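Local structure of putative membrane protein (Corynebacterium diphtheriae NCTC 13129, 3C8I) at residues P72-T77 with M94-A99; L16-I21 with M32-T37; D28-A33 with T51-A56; A22-R27 with R65-R70. The protein is of unknown function but is a putative membrane protein, whose C-terminal DUF3239-family part folds into an antiparallel sheet with helices. One frame throughout, in Å; residues are numbered along the deposited sequence.

Contact 1: P72-T77 with M94-A99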
loop_
_atom_site.group_PDB
_atom_site.type_symbol
_atom_site.label_atom_id
_atom_site.label_comp_id
_atom_site.label_asym_id
_atom_site.label_seq_id
_atom_site.Cartn_x
_atom_site.Cartn_y
_atom_site.Cartn_z
ATOM N N PRO B 72 19.402 13.892 -0.428
ATOM C CA PRO B 72 19.412 13.475 -1.826
ATOM C C PRO B 72 18.569 12.205 -2.023
ATOM O O PRO B 72 18.674 11.274 -1.233
ATOM C CB PRO B 72 20.890 13.193 -2.097
ATOM C CG PRO B 72 21.607 13.811 -0.995
ATOM C CD PRO B 72 20.734 13.847 0.173
ATOM N N ALA B 73 17.765 12.162 -3.081
ATOM C CA ALA B 73 16.750 11.139 -3.255
ATOM C C ALA B 73 16.666 10.715 -4.718
ATOM O O ALA B 73 17.303 11.332 -5.603
ATOM C CB ALA B 73 15.367 11.662 -2.750
ATOM N N VAL B 74 15.935 9.641 -4.965
ATOM C CA VAL B 74 15.510 9.291 -6.313
ATOM C C VAL B 74 14.023 8.952 -6.317
ATOM O O VAL B 74 13.469 8.520 -5.293
ATOM C CB VAL B 74 16.333 8.125 -6.973
ATOM C CG1 VAL B 74 17.845 8.415 -6.925
ATOM C CG2 VAL B 74 15.977 6.755 -6.377
ATOM N N ALA B 75 13.383 9.174 -7.462
ATOM C CA ALA B 75 11.984 8.821 -7.651
ATOM C C ALA B 75 11.978 7.365 -8.040
ATOM O O ALA B 75 12.380 6.998 -9.171
ATOM C CB ALA B 75 11.332 9.684 -8.723
ATOM N N VAL B 76 11.563 6.521 -7.102
ATOM C CA VAL B 76 11.751 5.083 -7.262
ATOM C C VAL B 76 10.618 4.459 -8.059
ATOM O O VAL B 76 10.876 3.564 -8.881
ATOM C CB VAL B 76 12.041 4.368 -5.917
ATOM C CG1 VAL B 76 10.817 4.280 -5.051
ATOM C CG2 VAL B 76 12.655 2.973 -6.164
ATOM N N THR B 77 9.395 4.960 -7.896
ATOM C CA THR B 77 8.252 4.423 -8.625
ATOM C C THR B 77 7.286 5.545 -8.820
ATOM O O THR B 77 7.391 6.591 -8.135
ATOM C CB THR B 77 7.499 3.262 -7.859
ATOM O OG1 THR B 77 7.095 3.712 -6.556
ATOM C CG2 THR B 77 8.380 2.027 -7.709
ATOM N N MET B 94 12.579 8.174 -2.587
ATOM C CA MET B 94 13.347 7.474 -1.549
ATOM C C MET B 94 14.696 8.153 -1.348
ATOM O O MET B 94 15.317 8.596 -2.313
ATOM C CB MET B 94 13.572 5.990 -1.920
ATOM C CG MET B 94 14.378 5.729 -3.186
ATOM S SD MET B 94 14.969 3.976 -3.379
ATOM C CE MET B 94 16.271 3.883 -2.158
ATOM N N PRO B 95 15.166 8.235 -0.091
ATOM C CA PRO B 95 16.507 8.718 0.165
ATOM C C PRO B 95 17.569 7.774 -0.376
ATOM O O PRO B 95 17.461 6.559 -0.186
ATOM C CB PRO B 95 16.607 8.776 1.687
ATOM C CG PRO B 95 15.380 8.193 2.213
ATOM C CD PRO B 95 14.430 7.877 1.126
ATOM N N ILE B 96 18.598 8.323 -1.022
ATOM C CA ILE B 96 19.664 7.452 -1.566
ATOM C C ILE B 96 20.455 6.795 -0.426
ATOM O O ILE B 96 21.016 5.709 -0.601
ATOM C CB ILE B 96 20.603 8.127 -2.619
ATOM C CG1 ILE B 96 21.554 9.125 -1.998
ATOM C CG2 ILE B 96 19.831 8.780 -3.738
ATOM C CD1 ILE B 96 22.705 9.514 -2.972
ATOM N N ALA B 97 20.435 7.417 0.748
ATOM C CA ALA B 97 21.034 6.839 1.955
ATOM C C ALA B 97 20.483 5.446 2.339
ATOM O O ALA B 97 21.098 4.783 3.169
ATOM C CB ALA B 97 20.899 7.786 3.119
ATOM N N TRP B 98 19.343 5.021 1.789
ATOM C CA TRP B 98 18.827 3.667 2.038
ATOM C C TRP B 98 19.578 2.639 1.186
ATOM O O TRP B 98 19.595 1.455 1.513
ATOM C CB TRP B 98 17.346 3.551 1.697
ATOM C CG TRP B 98 16.388 4.233 2.640
ATOM C CD1 TRP B 98 16.664 4.776 3.863
ATOM C CD2 TRP B 98 14.982 4.384 2.439
ATOM N NE1 TRP B 98 15.511 5.290 4.428
ATOM C CE2 TRP B 98 14.463 5.066 3.570
ATOM C CE3 TRP B 98 14.113 4.048 1.395
ATOM C CZ2 TRP B 98 13.107 5.400 3.686
ATOM C CZ3 TRP B 98 12.783 4.384 1.507
ATOM C CH2 TRP B 98 12.290 5.066 2.639
ATOM N N ALA B 99 20.179 3.120 0.098
ATOM C CA ALA B 99 20.920 2.300 -0.868
ATOM C C ALA B 99 22.443 2.284 -0.682
ATOM O O ALA B 99 23.090 1.331 -1.132
ATOM C CB ALA B 99 20.599 2.764 -2.276
HETATM O O HOH W 1 19.796 10.213 1.024
#

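Contact 2: L16-I21 with M32-T37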
loop_
_atom_site.group_PDB
_atom_site.type_symbol
_atom_site.label_atom_id
_atom_site.label_comp_id
_atom_site.label_asym_id
_atom_site.label_seq_id
_atom_site.Cartn_x
_atom_site.Cartn_y
_atom_site.Cartn_z
ATOM N N LEU B 16 18.328 11.622 -9.912
ATOM C CA LEU B 16 18.397 12.245 -8.615
ATOM C C LEU B 16 17.369 13.345 -8.515
ATOM O O LEU B 16 17.238 14.155 -9.421
ATOM C CB LEU B 16 19.786 12.826 -8.371
ATOM C CG LEU B 16 20.865 11.789 -8.063
ATOM C CD1 LEU B 16 22.241 12.472 -8.068
ATOM C CD2 LEU B 16 20.558 11.067 -6.725
ATOM N N VAL B 17 16.675 13.387 -7.386
ATOM C CA VAL B 17 15.795 14.481 -7.056
ATOM C C VAL B 17 16.209 15.032 -5.691
ATOM O O VAL B 17 16.656 14.285 -4.821
ATOM C CB VAL B 17 14.285 14.051 -7.083
ATOM C CG1 VAL B 17 13.901 13.534 -8.472
ATOM C CG2 VAL B 17 13.949 12.990 -6.018
ATOM N N PRO B 18 16.054 16.338 -5.493
ATOM C CA PRO B 18 16.244 16.838 -4.134
ATOM C C PRO B 18 15.066 16.469 -3.229
ATOM O O PRO B 18 13.909 16.469 -3.679
ATOM C CB PRO B 18 16.307 18.344 -4.322
ATOM C CG PRO B 18 15.520 18.597 -5.539
ATOM C CD PRO B 18 15.692 17.419 -6.429
ATOM N N ALA B 19 15.375 16.145 -1.982
ATOM C CA ALA B 19 14.370 16.012 -0.932
ATOM C C ALA B 19 14.872 16.718 0.336
ATOM O O ALA B 19 16.079 16.989 0.478
ATOM C CB ALA B 19 14.025 14.516 -0.670
ATOM N N MET B 20 13.955 17.032 1.237
ATOM C CA MET B 20 14.259 17.819 2.411
ATOM C C MET B 20 13.271 17.480 3.517
ATOM O O MET B 20 12.082 17.244 3.254
ATOM C CB MET B 20 14.140 19.314 2.034
ATOM C CG MET B 20 14.623 20.334 3.089
ATOM S SD MET B 20 14.665 22.036 2.397
ATOM C CE MET B 20 15.776 21.791 1.058
ATOM N N ILE B 21 13.747 17.507 4.761
ATOM C CA ILE B 21 12.880 17.261 5.911
ATOM C C ILE B 21 11.958 18.464 6.074
ATOM O O ILE B 21 12.418 19.601 6.264
ATOM C CB ILE B 21 13.640 16.992 7.223
ATOM C CG1 ILE B 21 14.629 15.823 7.075
ATOM C CG2 ILE B 21 12.625 16.788 8.387
ATOM C CD1 ILE B 21 15.470 15.550 8.352
ATOM N N MET B 32 9.868 16.089 1.804
ATOM C CA MET B 32 9.267 16.638 0.582
ATOM C C MET B 32 10.322 16.554 -0.497
ATOM O O MET B 32 11.469 16.918 -0.249
ATOM C CB MET B 32 8.860 18.108 0.792
ATOM C CG MET B 32 8.168 18.790 -0.429
ATOM S SD MET B 32 7.737 20.568 -0.178
ATOM C CE MET B 32 6.506 20.329 1.036
ATOM N N ALA B 33 9.944 16.097 -1.685
ATOM C CA ALA B 33 10.845 16.049 -2.837
ATOM C C ALA B 33 10.312 16.870 -3.993
ATOM O O ALA B 33 9.106 17.012 -4.141
ATOM C CB ALA B 33 11.080 14.576 -3.308
ATOM N N LEU B 34 11.225 17.422 -4.798
ATOM C CA LEU B 34 10.882 18.117 -6.041
ATOM C C LEU B 34 11.006 17.128 -7.209
ATOM O O LEU B 34 12.098 16.660 -7.534
ATOM C CB LEU B 34 11.791 19.357 -6.245
ATOM C CG LEU B 34 11.492 20.243 -7.471
ATOM C CD1 LEU B 34 10.207 21.041 -7.313
ATOM C CD2 LEU B 34 12.652 21.184 -7.813
ATOM N N VAL B 35 9.874 16.808 -7.829
ATOM C CA VAL B 35 9.799 15.782 -8.853
ATOM C C VAL B 35 9.181 16.307 -10.167
ATOM O O VAL B 35 8.459 17.321 -10.207
ATOM C CB VAL B 35 9.001 14.527 -8.356
ATOM C CG1 VAL B 35 9.760 13.787 -7.243
ATOM C CG2 VAL B 35 7.578 14.878 -7.927
ATOM N N ASN B 36 9.509 15.616 -11.250
ATOM C CA ASN B 36 9.010 15.924 -12.567
ATOM C C ASN B 36 7.886 14.966 -12.879
ATOM O O ASN B 36 8.112 13.762 -12.938
ATOM C CB ASN B 36 10.137 15.746 -13.588
ATOM C CG ASN B 36 9.716 16.044 -15.026
ATOM O OD1 ASN B 36 8.604 16.480 -15.307
ATOM N ND2 ASN B 36 10.648 15.831 -15.942
ATOM N N THR B 37 6.680 15.482 -13.080
ATOM C CA THR B 37 5.531 14.602 -13.363
ATOM C C THR B 37 5.401 14.141 -14.817
ATOM O O THR B 37 4.515 13.322 -15.132
ATOM C CB THR B 37 4.190 15.196 -12.888
ATOM O OG1 THR B 37 3.841 16.323 -13.683
ATOM C CG2 THR B 37 4.255 15.607 -11.450
#

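Contact 3: D28-A33 with T51-A56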
loop_
_atom_site.group_PDB
_atom_site.type_symbol
_atom_site.label_atom_id
_atom_site.label_comp_id
_atom_site.label_asym_id
_atom_site.label_seq_id
_atom_site.Cartn_x
_atom_site.Cartn_y
_atom_site.Cartn_z
ATOM N N ASP B 28 8.362 9.774 13.593
ATOM C CA ASP B 28 8.747 9.843 12.191
ATOM C C ASP B 28 8.994 11.271 11.699
ATOM O O ASP B 28 8.864 12.233 12.447
ATOM C CB ASP B 28 7.717 9.118 11.306
ATOM C CG ASP B 28 6.423 9.886 11.144
ATOM O OD1 ASP B 28 5.975 10.522 12.112
ATOM O OD2 ASP B 28 5.844 9.835 10.027
ATOM N N MET B 29 9.411 11.371 10.442
ATOM C CA MET B 29 9.604 12.628 9.766
ATOM C C MET B 29 8.885 12.630 8.422
ATOM O O MET B 29 8.577 11.579 7.857
ATOM C CB MET B 29 11.103 12.917 9.575
ATOM C CG MET B 29 11.875 12.049 8.577
ATOM S SD MET B 29 13.701 12.089 8.917
ATOM C CE MET B 29 13.990 10.477 9.649
ATOM N N VAL B 30 8.627 13.819 7.908
ATOM C CA VAL B 30 8.024 13.965 6.593
ATOM C C VAL B 30 9.046 14.625 5.698
ATOM O O VAL B 30 9.603 15.664 6.034
ATOM C CB VAL B 30 6.702 14.792 6.621
ATOM C CG1 VAL B 30 6.174 15.053 5.191
ATOM C CG2 VAL B 30 5.641 14.082 7.422
ATOM N N VAL B 31 9.328 13.979 4.574
ATOM C CA VAL B 31 10.244 14.505 3.601
ATOM C C VAL B 31 9.418 14.996 2.410
ATOM O O VAL B 31 8.367 14.430 2.085
ATOM C CB VAL B 31 11.320 13.457 3.230
ATOM C CG1 VAL B 31 12.324 14.027 2.262
ATOM C CG2 VAL B 31 12.051 12.971 4.490
ATOM N N MET B 32 9.868 16.089 1.804
ATOM C CA MET B 32 9.267 16.638 0.582
ATOM C C MET B 32 10.322 16.554 -0.497
ATOM O O MET B 32 11.469 16.918 -0.249
ATOM C CB MET B 32 8.860 18.108 0.792
ATOM C CG MET B 32 8.168 18.790 -0.429
ATOM S SD MET B 32 7.737 20.568 -0.178
ATOM C CE MET B 32 6.506 20.329 1.036
ATOM N N ALA B 33 9.944 16.097 -1.685
ATOM C CA ALA B 33 10.845 16.049 -2.837
ATOM C C ALA B 33 10.312 16.870 -3.993
ATOM O O ALA B 33 9.106 17.012 -4.141
ATOM C CB ALA B 33 11.080 14.576 -3.308
ATOM N N THR B 51 5.399 14.326 -1.057
ATOM C CA THR B 51 5.800 14.071 0.306
ATOM C C THR B 51 5.705 12.612 0.704
ATOM O O THR B 51 4.963 11.821 0.109
ATOM C CB THR B 51 4.994 14.936 1.333
ATOM O OG1 THR B 51 3.601 14.654 1.208
ATOM C CG2 THR B 51 5.308 16.451 1.183
ATOM N N ARG B 52 6.465 12.256 1.731
ATOM C CA ARG B 52 6.490 10.902 2.235
ATOM C C ARG B 52 6.860 10.878 3.703
ATOM O O ARG B 52 7.824 11.511 4.118
ATOM C CB ARG B 52 7.521 10.077 1.469
ATOM C CG ARG B 52 7.606 8.643 1.892
ATOM C CD ARG B 52 8.619 7.859 1.043
ATOM N NE ARG B 52 8.678 6.453 1.438
ATOM C CZ ARG B 52 9.105 5.453 0.673
ATOM N NH1 ARG B 52 9.568 5.699 -0.545
ATOM N NH2 ARG B 52 9.098 4.196 1.139
ATOM N N ASN B 53 6.104 10.102 4.455
ATOM C CA ASN B 53 6.377 9.869 5.860
ATOM C C ASN B 53 7.417 8.773 5.999
ATOM O O ASN B 53 7.262 7.676 5.448
ATOM C CB ASN B 53 5.091 9.534 6.588
ATOM C CG ASN B 53 4.294 10.778 6.946
ATOM O OD1 ASN B 53 4.252 11.184 8.116
ATOM N ND2 ASN B 53 3.665 11.399 5.953
ATOM N N ILE B 54 8.506 9.091 6.685
ATOM C CA ILE B 54 9.659 8.197 6.802
ATOM C C ILE B 54 10.066 8.017 8.260
ATOM O O ILE B 54 10.118 8.983 9.030
ATOM C CB ILE B 54 10.861 8.734 5.961
ATOM C CG1 ILE B 54 10.517 8.670 4.460
ATOM C CG2 ILE B 54 12.156 7.933 6.236
ATOM C CD1 ILE B 54 11.625 9.322 3.552
ATOM N N THR B 55 10.330 6.779 8.658
ATOM C CA THR B 55 10.687 6.527 10.056
ATOM C C THR B 55 12.187 6.713 10.301
ATOM O O THR B 55 12.573 7.331 11.290
ATOM C CB THR B 55 10.198 5.131 10.488
ATOM O OG1 THR B 55 8.756 5.109 10.417
ATOM C CG2 THR B 55 10.657 4.817 11.886
ATOM N N ALA B 56 13.027 6.216 9.396
ATOM C CA ALA B 56 14.476 6.207 9.609
ATOM C C ALA B 56 15.270 6.475 8.332
ATOM O O ALA B 56 14.995 5.891 7.287
ATOM C CB ALA B 56 14.912 4.875 10.201
#

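Contact 4: A22-R27 with R65-R70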
loop_
_atom_site.group_PDB
_atom_site.type_symbol
_atom_site.label_atom_id
_atom_site.label_comp_id
_atom_site.label_asym_id
_atom_site.label_seq_id
_atom_site.Cartn_x
_atom_site.Cartn_y
_atom_site.Cartn_z
ATOM N N ALA B 22 10.656 18.195 5.997
ATOM C CA ALA B 22 9.613 19.234 6.039
ATOM C C ALA B 22 8.919 19.281 7.398
ATOM O O ALA B 22 8.326 20.303 7.770
ATOM C CB ALA B 22 8.587 18.984 4.906
ATOM N N GLU B 23 8.990 18.183 8.142
ATOM C CA GLU B 23 8.374 18.093 9.449
ATOM C C GLU B 23 8.991 16.950 10.252
ATOM O O GLU B 23 9.327 15.894 9.698
ATOM C CB GLU B 23 6.862 17.899 9.301
ATOM C CG GLU B 23 6.167 17.492 10.603
ATOM C CD GLU B 23 4.704 17.217 10.418
ATOM O OE1 GLU B 23 3.956 18.205 10.310
ATOM O OE2 GLU B 23 4.313 16.023 10.387
ATOM N N VAL B 24 9.140 17.172 11.560
ATOM C CA VAL B 24 9.729 16.189 12.462
ATOM C C VAL B 24 8.792 15.931 13.635
ATOM O O VAL B 24 8.308 16.872 14.268
ATOM C CB VAL B 24 11.115 16.666 12.958
ATOM C CG1 VAL B 24 11.625 15.791 14.108
ATOM C CG2 VAL B 24 12.114 16.686 11.792
ATOM N N ASN B 25 8.540 14.652 13.910
ATOM C CA ASN B 25 7.588 14.202 14.932
ATOM C C ASN B 25 8.294 13.180 15.831
ATOM O O ASN B 25 9.396 12.745 15.513
ATOM C CB ASN B 25 6.352 13.589 14.252
ATOM C CG ASN B 25 5.711 14.530 13.224
ATOM O OD1 ASN B 25 5.210 15.582 13.575
ATOM N ND2 ASN B 25 5.737 14.145 11.950
ATOM N N PRO B 26 7.693 12.806 16.972
ATOM C CA PRO B 26 8.377 11.806 17.802
ATOM C C PRO B 26 8.697 10.477 17.108
ATOM O O PRO B 26 9.793 9.954 17.276
ATOM C CB PRO B 26 7.406 11.605 18.969
ATOM C CG PRO B 26 6.654 12.891 19.051
ATOM C CD PRO B 26 6.465 13.305 17.623
ATOM N N ARG B 27 7.770 9.941 16.323
ATOM C CA ARG B 27 7.968 8.620 15.729
ATOM C C ARG B 27 8.447 8.627 14.271
ATOM O O ARG B 27 8.861 7.583 13.767
ATOM C CB ARG B 27 6.676 7.806 15.817
ATOM C CG ARG B 27 6.202 7.600 17.248
ATOM C CD ARG B 27 5.677 6.183 17.468
ATOM N NE ARG B 27 5.325 6.002 18.871
ATOM C CZ ARG B 27 4.252 6.533 19.447
ATOM N NH1 ARG B 27 3.396 7.277 18.735
ATOM N NH2 ARG B 27 4.026 6.318 20.743
ATOM N N ARG B 65 18.381 15.753 12.432
ATOM C CA ARG B 65 16.953 15.426 12.312
ATOM C C ARG B 65 16.121 16.683 12.534
ATOM O O ARG B 65 15.457 16.853 13.572
ATOM C CB ARG B 65 16.570 14.328 13.299
ATOM C CG ARG B 65 15.213 13.710 13.028
ATOM C CD ARG B 65 15.011 12.456 13.859
ATOM N NE ARG B 65 13.685 11.901 13.632
ATOM C CZ ARG B 65 12.589 12.219 14.322
ATOM N NH1 ARG B 65 12.626 13.074 15.331
ATOM N NH2 ARG B 65 11.440 11.653 14.002
ATOM N N LYS B 66 16.168 17.563 11.535
ATOM C CA LYS B 66 15.642 18.912 11.650
ATOM C C LYS B 66 14.967 19.303 10.372
ATOM O O LYS B 66 15.417 18.925 9.306
ATOM C CB LYS B 66 16.786 19.918 11.858
ATOM C CG LYS B 66 17.408 19.912 13.223
ATOM C CD LYS B 66 18.395 21.072 13.337
ATOM C CE LYS B 66 19.046 21.157 14.707
ATOM N NZ LYS B 66 20.434 21.740 14.604
ATOM N N VAL B 67 13.936 20.129 10.495
ATOM C CA VAL B 67 13.266 20.711 9.342
ATOM C C VAL B 67 14.297 21.482 8.523
ATOM O O VAL B 67 15.054 22.294 9.078
ATOM C CB VAL B 67 12.118 21.634 9.774
ATOM C CG1 VAL B 67 11.521 22.353 8.577
ATOM C CG2 VAL B 67 11.036 20.836 10.522
ATOM N N GLY B 68 14.375 21.180 7.227
ATOM C CA GLY B 68 15.326 21.832 6.318
ATOM C C GLY B 68 16.561 21.029 5.942
ATOM O O GLY B 68 17.253 21.383 4.993
ATOM N N THR B 69 16.849 19.947 6.667
ATOM C CA THR B 69 17.976 19.075 6.323
ATOM C C THR B 69 17.816 18.523 4.925
ATOM O O THR B 69 16.772 17.958 4.589
ATOM C CB THR B 69 18.124 17.873 7.297
ATOM O OG1 THR B 69 18.505 18.343 8.596
ATOM C CG2 THR B 69 19.172 16.898 6.787
ATOM N N ARG B 70 18.862 18.650 4.117
ATOM C CA ARG B 70 18.848 18.137 2.757
ATOM C C ARG B 70 19.048 16.607 2.687
ATOM O O ARG B 70 19.896 16.043 3.388
ATOM C CB ARG B 70 19.936 18.789 1.937
ATOM C CG ARG B 70 19.827 20.283 1.776
ATOM C CD ARG B 70 21.042 20.752 0.944
ATOM N NE ARG B 70 20.823 22.061 0.313
ATOM C CZ ARG B 70 21.530 22.539 -0.721
ATOM N NH1 ARG B 70 22.518 21.828 -1.280
ATOM N NH2 ARG B 70 21.234 23.738 -1.213
HETATM O O HOH W 2 11.845 8.966 12.991
#

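Contact 1: P72-T77 with M94-A99
Three backbone hydrogen bonds tie Pro72 and Val74 to Met94 and Ile96. Val74 and Met94 form a hydrogen-bonded antiparallel pair, N to O in both directions, each carbonyl met almost head-on. One pair further, Ala73 lies against Pro95, and then Ile96 N reaches Pro72 O at 3.0 Å in a nearly straight bond of 175°, just where the chain leaves the strand for the 3-10 turn 96-98. Pro72 O is gripped twice, because a water also donates to it at 2.7 Å; the same water accepts from Ala97 N and so stitches the first turn to the strand.

The apolar contacts centre on Met94 and Ile96. Met94 and Val74 lie side by side, pointing the same way, with Val74 CG2 3.7 Å from Met94 CG. Met94 SD lies 3.8 Å from Val76 CG2, the two side chains crossing at about a right angle. Ile96 CG1 sits between its own backbone N and carbonyl carbon (chi1 72°), where it faces Pro72 CB at 4.1 Å, while the other branch, CG2, meets Val74 CG1 at 3.8 Å.

Strand 88-95 is the outermost on this side of the sheet within the chain. On the far side of strand 70-80, Ala73 is hydrogen-bonded through its backbone to Val17 of strand 16-24; helix 103-112 packs on Pro72 and Ile96, and Met94 of a second subunit packs on Val76.

Contact 2: L16-I21 with M32-T37
Pro18 and Leu34 meet obliquely, ring CG against CB at 3.9 Å, and lead a run of apolar neighbours between two antiparallel strands. Leu34 CB meets the proline ring, while CG is anti to the backbone N (chi1 -176°). The methyls of Ala19 and Ala33 stand on the same face of the sheet, 4.0 Å apart from CB to CB, in a non-hydrogen-bonded pair whose CA atoms are just as close. Val17 extends this alanine face: its CG2 looks to Ala33 CB and its CG1 to Val35 CG1, both at 4.3 Å, while Val17 CB rests against the carbonyl oxygen of Leu34 at 3.4 Å. Met20 and Met32 project from the opposite face as a hydrogen-bonded pair, yet their ends lead away from one another and leave the joining to the backbone.

That backbone is bonded N to O both ways between Met20 and Met32, and Leu34 N adds a bond to Pro18 O at 3.1 Å. The bond from Met20 N to Met32 O is the most bent, 139° at the hydrogen.

These strands, 16-24 and 29-36, form a hairpin in the middle of the sheet, flanked by strands 70-80 and 47-54. Helix 115-124 packs on Pro18 and on both methionines, whereas the methyl of Ala19 also touches Ala73 of strand 70-80.

Contact 3: D28-A33 with T51-A56
Thr51 packs its methyl against Met32, CG2 to CB at 3.9 Å, and its CB against Val30 CG1 at 4.0 Å. With OG1 lying between the backbone N and the carbonyl carbon (chi1 59°), CG2 falls beside the N, and it is this methyl that meets Met32. These residues share one face of the sheet.

Ile54, on the other face, is buried to nearly the same extent. It extends CD1 obliquely to Val31 CG2, 3.8 Å away, and its backbone pairs with Met29 through two almost straight hydrogen bonds, Met29 N to Ile54 O at 2.9 Å and Ile54 N to Met29 O at 2.8 Å. Met29 itself bends at its last torsion, where chi3 is 106°, bringing CE to within 3.8 Å of Thr55 O; CG stays near Ile54 O. Val31 and Arg52 repeat the two-way pairing further along, so four backbone bonds hold these strands in antiparallel register.

At the open end Asp28 lays its CB against Ile54 O, at 3.3 Å, and its carboxylate lies beside the Asn53 amide group, nearly coplanar with it.

The chemistry thus changes with face and position. Helix 128-132 packs over Val30 and Thr51, with Leu128 on both, and buries that part of the face, whereas Asp28 and Asn53 keep a polar end near the surface. Arg52 sends its guanidinium away from this pairing to Pro93 O of its own chain and to Trp98 O of a second subunit, so Arg52 gives its backbone to this pairing while its guanidinium reaches the subunit interface.

Contact 4: A22-R27 with R65-R70
Asn25 O is gripped by both terminal nitrogens of Arg65. The stronger bond comes from NH2, 2.8 Å away and straight to 163°, with the oxygen lying close to the guanidinium plane; NH1 adds a weak one at 3.3 Å. The arginine gets there by reaching out: CG is anti to the backbone N (chi1 -167°) and the chain stays extended as far as NE, which carries the flat group across to the 22-27 segment. Val24 lies over one face of that group, its CG1 3.7 Å from Arg65 CZ, so that the cation is bonded at its edge and packed by a methyl on a face. A water accepts from NH2 as well, at 2.9 Å, and donates weakly to Arg27 O.

Asn25 is steadied from its own side, since its ND2 gives a hydrogen bond to Glu23 OE2 at 2.8 Å. That carboxylate has a second partner in Arg132, and its other oxygen forms a salt bridge with Arg27 of a third subunit.

Further along, both methyls of Val67 rest on the backbone at Ala22 and Glu23: CG1 is 3.9 Å from Ala22 O, while CG2 approaches Glu23 CA at 4.0 Å.

Two recognised motifs frame the contact. Lys66 to Thr69 make a type II beta turn, with Gly68 at the third position where positive phi is usual. Ala22 and Glu23 both face Val30 in a classic beta bulge near the end of strand 16-24, just before the hairpin connection to strand 29-36.

Overall arrangement
All four contacts reach the same antiparallel sheet. Contacts 2 and 3 share Met32 and Ala33 on strand 29-36, their centres about 11 Å apart, and Val31 CG1 packs 3.4 Å from Ala19 CB between them. Contact 1 joins contact 2 through the neighbouring strands 70-80 and 16-24, where Ala73 O lies 2.8 Å from Val17 N. Trp98 links contact 1 to contact 3 across the sheet's face, Trp98 NE1 to Ala56 O at 3.0 Å, and both contacts also touch a second subunit. Contact 4 closes the loop within which contact 3 is nested, about 8 Å away between centres; it faces a third subunit instead.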